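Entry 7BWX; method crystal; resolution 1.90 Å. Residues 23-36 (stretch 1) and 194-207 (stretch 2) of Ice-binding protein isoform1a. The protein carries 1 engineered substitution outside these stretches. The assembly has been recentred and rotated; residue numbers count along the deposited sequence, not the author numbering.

Stretch 1 (23-36) QGVANAGATVINGD
Stretch 2 (194-207) GSAVTLDSNTVTVQ

Two stretches far apart in one chain lie side by side as neighbouring strands of a parallel β-sheet, joined by two short backbone ladders with a turn between them, a largely apolar row on one face, and mostly small or polar residues, with Val32, on the other.

The axes of strands 25-28 and 197-200 approach to 4.6 Å, their directions 11° apart; the axes of strands 32-34 and 203-205 approach to 4.7 Å, at 3°. Most strand residues have backbone angles near -115/130; Asn34 at -93/80 and Asp200 at -145/105 are exceptions. Val25 pairs with Val197, Ala26 with Thr198, Asn27 with Leu199 and Ala28 with Asp200; after the turn the register shifts by one, so Val32 pairs with Thr203, Ile33 with Val204 and Asn34 with Thr205.

In the first ladder each bonding residue of one strand reaches two on the other, as parallel pairing requires. Val197 N donates to Gly24 O (3.1 Å), Ala26 N to Val197 O (3.0 Å), Leu199 N to Ala26 O (2.9 Å), Ala28 N to Leu199 O (3.0 Å) and Ser201 N to Ala28 O (2.9 Å). The second ladder repeats the pattern: Val32 N to Asn202 O (2.9 Å), Val204 N to Val32 O (3.0 Å), Asn34 N to Val204 O (2.6 Å) and Val206 N to Asn34 O (3.0 Å).

The turn needs its own rules. Gly29, at phi/psi 73/-175, leaves room for Ser201: an ideal CB there would sit 2.1 Å from Ser201 OG. Ser201 itself adopts 52/53. Thr31 (chi1 m) accepts Asn202 N at its OG1, 3.0 Å away. Asn202 (chi1 m) turns OD1 back to accept from Asp200 N at 2.7 Å, and Ser201 OG (chi1 m) donates to Asp200 OD1 at 2.9 Å. One water oxygen lies 3.0 Å from Ala30 N, accepting from it, and 3.1 Å from Ser201 OG, donating to it.

Val25, Val197, Leu199, Ile33 and Val204, all buried, share a face with Asn27. Leu199 (m, t) is most covered by the other stretch: its CD1 lies 3.6 Å from Val25 CG1 and 4.1 Å from Ile33 CD1, linking the two ladders. Ile33 (m, m) also brings CD1 to 3.7 Å from Val204 CG2, with Val204 in t.

Ala26, Thr198, Ala28, Asp200, Val32, Thr203, Asn34 and Thr205 occupy the other face. Here Asn34 (chi1 m, chi2 -52°) donates from ND2 to Thr205 OG1 (chi1 m) at 3.1 Å, nearly linear at 177°, so a side-chain bond reinforces the backbone pair.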

ATOM      1  N   GLN A  23      -9.243  12.517  -3.019  1.00 14.18           N
ATOM      2  CA  GLN A  23      -8.998  13.961  -2.848  1.00 16.36           C
ATOM      3  C   GLN A  23      -7.609  14.362  -3.367  1.00 16.61           C
ATOM      4  O   GLN A  23      -7.074  15.401  -2.905  1.00 18.97           O
ATOM      5  CB  GLN A  23      -9.251  14.373  -1.397  1.00 18.40           C
ATOM      6  CG  GLN A  23     -10.654  14.080  -0.864  1.00 21.50           C
ATOM      7  CD  GLN A  23     -11.826  14.253  -1.793  1.00 29.71           C
ATOM      8  OE1 GLN A  23     -11.959  15.239  -2.541  1.00 33.47           O
ATOM      9  NE2 GLN A  23     -12.724  13.285  -1.731  1.00 33.61           N
ATOM     10  N   GLY A  24      -7.055  13.614  -4.322  1.00 13.95           N
ATOM     11  CA  GLY A  24      -5.978  14.112  -5.167  1.00 15.00           C
ATOM     12  C   GLY A  24      -4.644  13.408  -4.914  1.00 14.73           C
ATOM     13  O   GLY A  24      -4.487  12.724  -3.876  1.00 14.85           O
ATOM     14  N   VAL A  25      -3.733  13.573  -5.854  1.00 14.48           N
ATOM     15  CA  VAL A  25      -2.327  13.104  -5.750  1.00 14.65           C
ATOM     16  C   VAL A  25      -1.473  14.348  -5.949  1.00 15.11           C
ATOM     17  O   VAL A  25      -1.708  15.098  -6.934  1.00 15.62           O
ATOM     18  CB  VAL A  25      -2.005  12.027  -6.792  1.00 16.09           C
ATOM     19  CG1 VAL A  25      -0.570  11.582  -6.633  1.00 16.84           C
ATOM     20  CG2 VAL A  25      -2.927  10.841  -6.725  1.00 15.68           C
ATOM     21  N   ALA A  26      -0.627  14.648  -4.991  1.00 13.18           N
ATOM     22  CA  ALA A  26       0.249  15.828  -4.998  1.00 13.89           C
ATOM     23  C   ALA A  26       1.682  15.295  -5.056  1.00 13.71           C
ATOM     24  O   ALA A  26       2.094  14.692  -4.073  1.00 12.40           O
ATOM     25  CB  ALA A  26       0.040  16.682  -3.761  1.00 14.29           C
ATOM     26  N   ASN A  27       2.395  15.563  -6.139  1.00 14.24           N
ATOM     27  CA  ASN A  27       3.754  15.042  -6.389  1.00 12.28           C
ATOM     28  C   ASN A  27       4.781  16.168  -6.386  1.00 14.65           C
ATOM     29  O   ASN A  27       4.551  17.205  -7.029  1.00 14.59           O
ATOM     30  CB  ASN A  27       3.818  14.294  -7.729  1.00 12.94           C
ATOM     31  CG  ASN A  27       5.211  13.797  -8.030  1.00 13.39           C
ATOM     32  OD1 ASN A  27       5.947  14.346  -8.912  1.00 14.04           O
ATOM     33  ND2 ASN A  27       5.639  12.890  -7.191  1.00  9.42           N
ATOM     34  N   ALA A  28       5.971  15.863  -5.886  1.00 15.01           N
ATOM     35  CA  ALA A  28       7.212  16.625  -6.121  1.00 15.28           C
ATOM     36  C   ALA A  28       8.236  15.673  -6.738  1.00 15.82           C
ATOM     37  O   ALA A  28       8.245  14.484  -6.371  1.00 15.36           O
ATOM     38  CB  ALA A  28       7.737  17.151  -4.803  1.00 17.00           C
ATOM     39  N   GLY A  29       9.106  16.185  -7.587  1.00 15.42           N
ATOM     40  CA  GLY A  29      10.226  15.407  -8.126  1.00 16.16           C
ATOM     41  C   GLY A  29       9.883  14.360  -9.141  1.00 15.86           C
ATOM     42  O   GLY A  29       8.711  14.222  -9.629  1.00 13.09           O
ATOM     43  N   ALA A  30      10.934  13.627  -9.506  1.00 15.05           N
ATOM     44  CA  ALA A  30      10.942  12.743 -10.682  1.00 15.65           C
ATOM     45  C   ALA A  30      10.344  11.380 -10.282  1.00 16.87           C
ATOM     46  O   ALA A  30      10.976  10.326 -10.405  1.00 16.23           O
ATOM     47  CB  ALA A  30      12.372  12.649 -11.207  1.00 16.44           C
ATOM     48  N   THR A  31       9.077  11.399  -9.928  1.00 15.25           N
ATOM     49  CA  THR A  31       8.296  10.197  -9.623  1.00 13.46           C
ATOM     50  C   THR A  31       7.987   9.437 -10.901  1.00 12.96           C
ATOM     51  O   THR A  31       7.728  10.042 -11.953  1.00 13.66           O
ATOM     52  CB  THR A  31       7.070  10.632  -8.820  1.00 13.20           C
ATOM     53  OG1 THR A  31       7.498  11.089  -7.532  1.00 12.68           O
ATOM     54  CG2 THR A  31       6.069   9.521  -8.709  1.00 13.10           C
ATOM     55  N   VAL A  32       7.979   8.125 -10.795  1.00 12.21           N
ATOM     56  CA  VAL A  32       7.525   7.204 -11.849  1.00 12.55           C
ATOM     57  C   VAL A  32       6.496   6.262 -11.251  1.00 12.58           C
ATOM     58  O   VAL A  32       6.807   5.464 -10.311  1.00 12.75           O
ATOM     59  CB  VAL A  32       8.698   6.424 -12.466  1.00 13.22           C
ATOM     60  CG1 VAL A  32       8.184   5.399 -13.439  1.00 14.12           C
ATOM     61  CG2 VAL A  32       9.668   7.376 -13.114  1.00 14.55           C
ATOM     62  N   ILE A  33       5.284   6.357 -11.759  1.00 12.34           N
ATOM     63  CA  ILE A  33       4.182   5.427 -11.411  1.00 12.88           C
ATOM     64  C   ILE A  33       4.006   4.433 -12.542  1.00 13.33           C
ATOM     65  O   ILE A  33       3.484   4.838 -13.613  1.00 15.54           O
ATOM     66  CB  ILE A  33       2.858   6.162 -11.132  1.00 12.98           C
ATOM     67  CG1 ILE A  33       3.005   7.298 -10.110  1.00 13.89           C
ATOM     68  CG2 ILE A  33       1.816   5.151 -10.730  1.00 13.09           C
ATOM     69  CD1 ILE A  33       3.472   6.873  -8.746  1.00 15.53           C
ATOM     70  N   ASN A  34       4.388   3.181 -12.315  1.00 13.07           N
ATOM     71  CA  ASN A  34       4.197   2.094 -13.301  1.00 14.48           C
ATOM     72  C   ASN A  34       2.874   1.404 -12.987  1.00 15.41           C
ATOM     73  O   ASN A  34       2.853   0.346 -12.356  1.00 14.07           O
ATOM     74  CB  ASN A  34       5.369   1.105 -13.352  1.00 15.42           C
ATOM     75  CG  ASN A  34       6.658   1.793 -13.732  1.00 15.53           C
ATOM     76  OD1 ASN A  34       6.696   2.500 -14.741  1.00 16.27           O
ATOM     77  ND2 ASN A  34       7.682   1.626 -12.894  1.00 15.96           N
ATOM     78  N   GLY A  35       1.791   2.021 -13.425  1.00 15.18           N
ATOM     79  CA  GLY A  35       0.423   1.647 -13.075  1.00 15.31           C
ATOM     80  C   GLY A  35      -0.511   2.780 -13.447  1.00 15.05           C
ATOM     81  O   GLY A  35      -0.053   3.814 -13.903  1.00 14.57           O
ATOM     82  N   ASP A  36      -1.778   2.576 -13.190  1.00 15.31           N
ATOM     83  CA  ASP A  36      -2.817   3.591 -13.426  1.00 15.17           C
ATOM     84  C   ASP A  36      -2.801   4.551 -12.249  1.00 14.85           C
ATOM     85  O   ASP A  36      -2.296   4.188 -11.146  1.00 13.65           O
ATOM     86  CB  ASP A  36      -4.170   2.916 -13.596  1.00 15.46           C
ATOM     87  CG  ASP A  36      -4.295   2.039 -14.830  1.00 17.69           C
ATOM     88  OD1 ASP A  36      -3.454   2.148 -15.737  1.00 17.78           O
ATOM     89  OD2 ASP A  36      -5.270   1.265 -14.867  1.00 20.15           O
ATOM     90  N   GLY A 194      -7.655   6.744   1.238  1.00 12.03           N
ATOM     91  CA  GLY A 194      -9.038   7.179   1.475  1.00 13.32           C
ATOM     92  C   GLY A 194      -9.160   8.697   1.410  1.00 13.77           C
ATOM     93  O   GLY A 194     -10.294   9.196   1.418  1.00 14.26           O
ATOM     94  N   SER A 195      -8.046   9.432   1.409  1.00 13.70           N
ATOM     95  CA  SER A 195      -8.052  10.915   1.278  1.00 13.88           C
ATOM     96  C   SER A 195      -7.154  11.348   0.113  1.00 13.40           C
ATOM     97  O   SER A 195      -7.663  11.426  -1.015  1.00 14.11           O
ATOM     98  CB  SER A 195      -7.700  11.593   2.599  1.00 14.15           C
ATOM     99  OG  SER A 195      -6.400  11.234   3.079  1.00 13.76           O
ATOM    100  N   ALA A 196      -5.881  11.658   0.379  1.00 12.58           N
ATOM    101  CA  ALA A 196      -4.908  12.093  -0.635  1.00 12.11           C
ATOM    102  C   ALA A 196      -3.697  11.157  -0.605  1.00 12.77           C
ATOM    103  O   ALA A 196      -3.499  10.438   0.387  1.00 12.12           O
ATOM    104  CB  ALA A 196      -4.504  13.528  -0.434  1.00 12.53           C
ATOM    105  N   VAL A 197      -2.947  11.155  -1.692  1.00 13.75           N
ATOM    106  CA  VAL A 197      -1.585  10.559  -1.746  1.00 13.55           C
ATOM    107  C   VAL A 197      -0.604  11.710  -1.970  1.00 13.81           C
ATOM    108  O   VAL A 197      -0.818  12.508  -2.913  1.00 13.44           O
ATOM    109  CB  VAL A 197      -1.484   9.505  -2.848  1.00 13.67           C
ATOM    110  CG1 VAL A 197      -0.031   9.084  -3.101  1.00 14.55           C
ATOM    111  CG2 VAL A 197      -2.324   8.309  -2.516  1.00 13.90           C
ATOM    112  N   THR A 198       0.433  11.798  -1.156  1.00 13.63           N
ATOM    113  CA  THR A 198       1.553  12.737  -1.422  1.00 13.30           C
ATOM    114  C   THR A 198       2.780  11.925  -1.818  1.00 13.38           C
ATOM    115  O   THR A 198       3.021  10.833  -1.207  1.00 12.15           O
ATOM    116  CB  THR A 198       1.882  13.668  -0.262  1.00 15.14           C
ATOM    117  OG1 THR A 198       2.445  12.928   0.822  1.00 17.08           O
ATOM    118  CG2 THR A 198       0.645  14.408   0.206  1.00 18.53           C
ATOM    119  N   LEU A 199       3.469  12.405  -2.848  1.00 13.07           N
ATOM    120  CA  LEU A 199       4.643  11.694  -3.402  1.00 12.75           C
ATOM    121  C   LEU A 199       5.814  12.664  -3.469  1.00 13.57           C
ATOM    122  O   LEU A 199       5.616  13.859  -3.730  1.00 12.35           O
ATOM    123  CB  LEU A 199       4.306  11.156  -4.771  1.00 13.49           C
ATOM    124  CG  LEU A 199       3.096  10.221  -4.873  1.00 14.01           C
ATOM    125  CD1 LEU A 199       2.732  10.063  -6.328  1.00 15.60           C
ATOM    126  CD2 LEU A 199       3.363   8.874  -4.242  1.00 15.53           C
ATOM    127  N   ASP A 200       7.022  12.127  -3.317  1.00 12.99           N
ATOM    128  CA  ASP A 200       8.257  12.896  -3.552  1.00 13.87           C
ATOM    129  C   ASP A 200       9.297  11.921  -4.144  1.00 13.99           C
ATOM    130  O   ASP A 200       9.820  11.107  -3.377  1.00 13.63           O
ATOM    131  CB  ASP A 200       8.706  13.563  -2.256  1.00 16.04           C
ATOM    132  CG  ASP A 200       9.999  14.380  -2.434  1.00 21.36           C
ATOM    133  OD1 ASP A 200      10.595  14.363  -3.528  1.00 21.06           O
ATOM    134  OD2 ASP A 200      10.408  15.005  -1.480  1.00 27.22           O
ATOM    135  N   SER A 201       9.551  12.007  -5.444  1.00 15.02           N
ATOM    136  CA  SER A 201      10.595  11.239  -6.146  1.00 14.63           C
ATOM    137  C   SER A 201      10.437   9.774  -5.819  1.00 14.78           C
ATOM    138  O   SER A 201      11.450   9.102  -5.508  1.00 13.44           O
ATOM    139  CB  SER A 201      11.953  11.772  -5.736  1.00 16.61           C
ATOM    140  OG  SER A 201      11.899  13.195  -5.840  1.00 22.64           O
ATOM    141  N   ASN A 202       9.235   9.245  -6.016  1.00 13.91           N
ATOM    142  CA  ASN A 202       8.974   7.827  -5.689  1.00 13.99           C
ATOM    143  C   ASN A 202       8.933   6.984  -6.949  1.00 13.69           C
ATOM    144  O   ASN A 202       8.758   7.502  -8.071  1.00 16.33           O
ATOM    145  CB  ASN A 202       7.667   7.634  -4.929  1.00 14.10           C
ATOM    146  CG  ASN A 202       7.623   8.535  -3.731  1.00 14.96           C
ATOM    147  OD1 ASN A 202       6.807   9.458  -3.686  1.00 14.95           O
ATOM    148  ND2 ASN A 202       8.483   8.251  -2.774  1.00 13.83           N
ATOM    149  N   THR A 203       9.043   5.680  -6.768  1.00 13.15           N
ATOM    150  CA  THR A 203       8.726   4.723  -7.844  1.00 13.41           C
ATOM    151  C   THR A 203       7.714   3.743  -7.293  1.00 12.96           C
ATOM    152  O   THR A 203       7.984   3.127  -6.270  1.00 14.75           O
ATOM    153  CB  THR A 203       9.947   3.949  -8.361  1.00 15.32           C
ATOM    154  OG1 THR A 203      10.891   4.949  -8.693  1.00 17.16           O
ATOM    155  CG2 THR A 203       9.622   3.090  -9.568  1.00 15.72           C
ATOM    156  N   VAL A 204       6.605   3.601  -7.972  1.00 12.89           N
ATOM    157  CA  VAL A 204       5.538   2.652  -7.610  1.00 12.79           C
ATOM    158  C   VAL A 204       5.290   1.786  -8.826  1.00 12.93           C
ATOM    159  O   VAL A 204       4.948   2.323  -9.927  1.00 14.63           O
ATOM    160  CB  VAL A 204       4.246   3.389  -7.206  1.00 12.86           C
ATOM    161  CG1 VAL A 204       3.174   2.372  -6.826  1.00 12.86           C
ATOM    162  CG2 VAL A 204       4.508   4.425  -6.151  1.00 12.35           C
ATOM    163  N   THR A 205       5.449   0.497  -8.647  1.00 13.38           N
ATOM    164  CA  THR A 205       5.226  -0.480  -9.716  1.00 13.15           C
ATOM    165  C   THR A 205       4.172  -1.499  -9.303  1.00 12.73           C
ATOM    166  O   THR A 205       4.437  -2.355  -8.432  1.00 12.31           O
ATOM    167  CB  THR A 205       6.555  -1.174 -10.074  1.00 13.74           C
ATOM    168  OG1 THR A 205       7.488  -0.155 -10.410  1.00 13.24           O
ATOM    169  CG2 THR A 205       6.372  -2.145 -11.220  1.00 15.37           C
ATOM    170  N   VAL A 206       3.070  -1.519 -10.015  1.00 13.70           N
ATOM    171  CA  VAL A 206       1.979  -2.475  -9.725  1.00 15.17           C
ATOM    172  C   VAL A 206       2.462  -3.892 -10.065  1.00 17.59           C
ATOM    173  O   VAL A 206       3.091  -4.053 -11.068  1.00 18.11           O
ATOM    174  CB  VAL A 206       0.695  -2.069 -10.471  1.00 16.80           C
ATOM    175  CG1 VAL A 206      -0.407  -3.094 -10.283  1.00 17.48           C
ATOM    176  CG2 VAL A 206       0.240  -0.692 -10.013  1.00 16.11           C
ATOM    177  N   GLN A 207       2.117  -4.862  -9.240  1.00 20.36           N
ATOM    178  CA  GLN A 207       2.537  -6.280  -9.361  1.00 26.26           C
ATOM    179  C   GLN A 207       1.315  -7.147  -9.627  1.00 27.57           C
ATOM    180  O   GLN A 207       0.245  -6.759  -9.196  1.00 28.95           O
ATOM    181  CB  GLN A 207       3.200  -6.738  -8.056  1.00 26.19           C
ATOM    182  CG  GLN A 207       4.379  -5.859  -7.637  1.00 26.71           C
ATOM    183  CD  GLN A 207       5.511  -5.901  -8.637  1.00 26.64           C
ATOM    184  OE1 GLN A 207       6.002  -4.879  -9.133  1.00 26.72           O
ATOM    185  NE2 GLN A 207       5.922  -7.100  -8.961  1.00 22.66           N
TER
HETATM  186  O   HOH W   1      11.508   7.665 -10.072  1.00 22.18           O
HETATM  187  O   HOH W   2      13.540  14.346  -8.265  1.00 32.31           O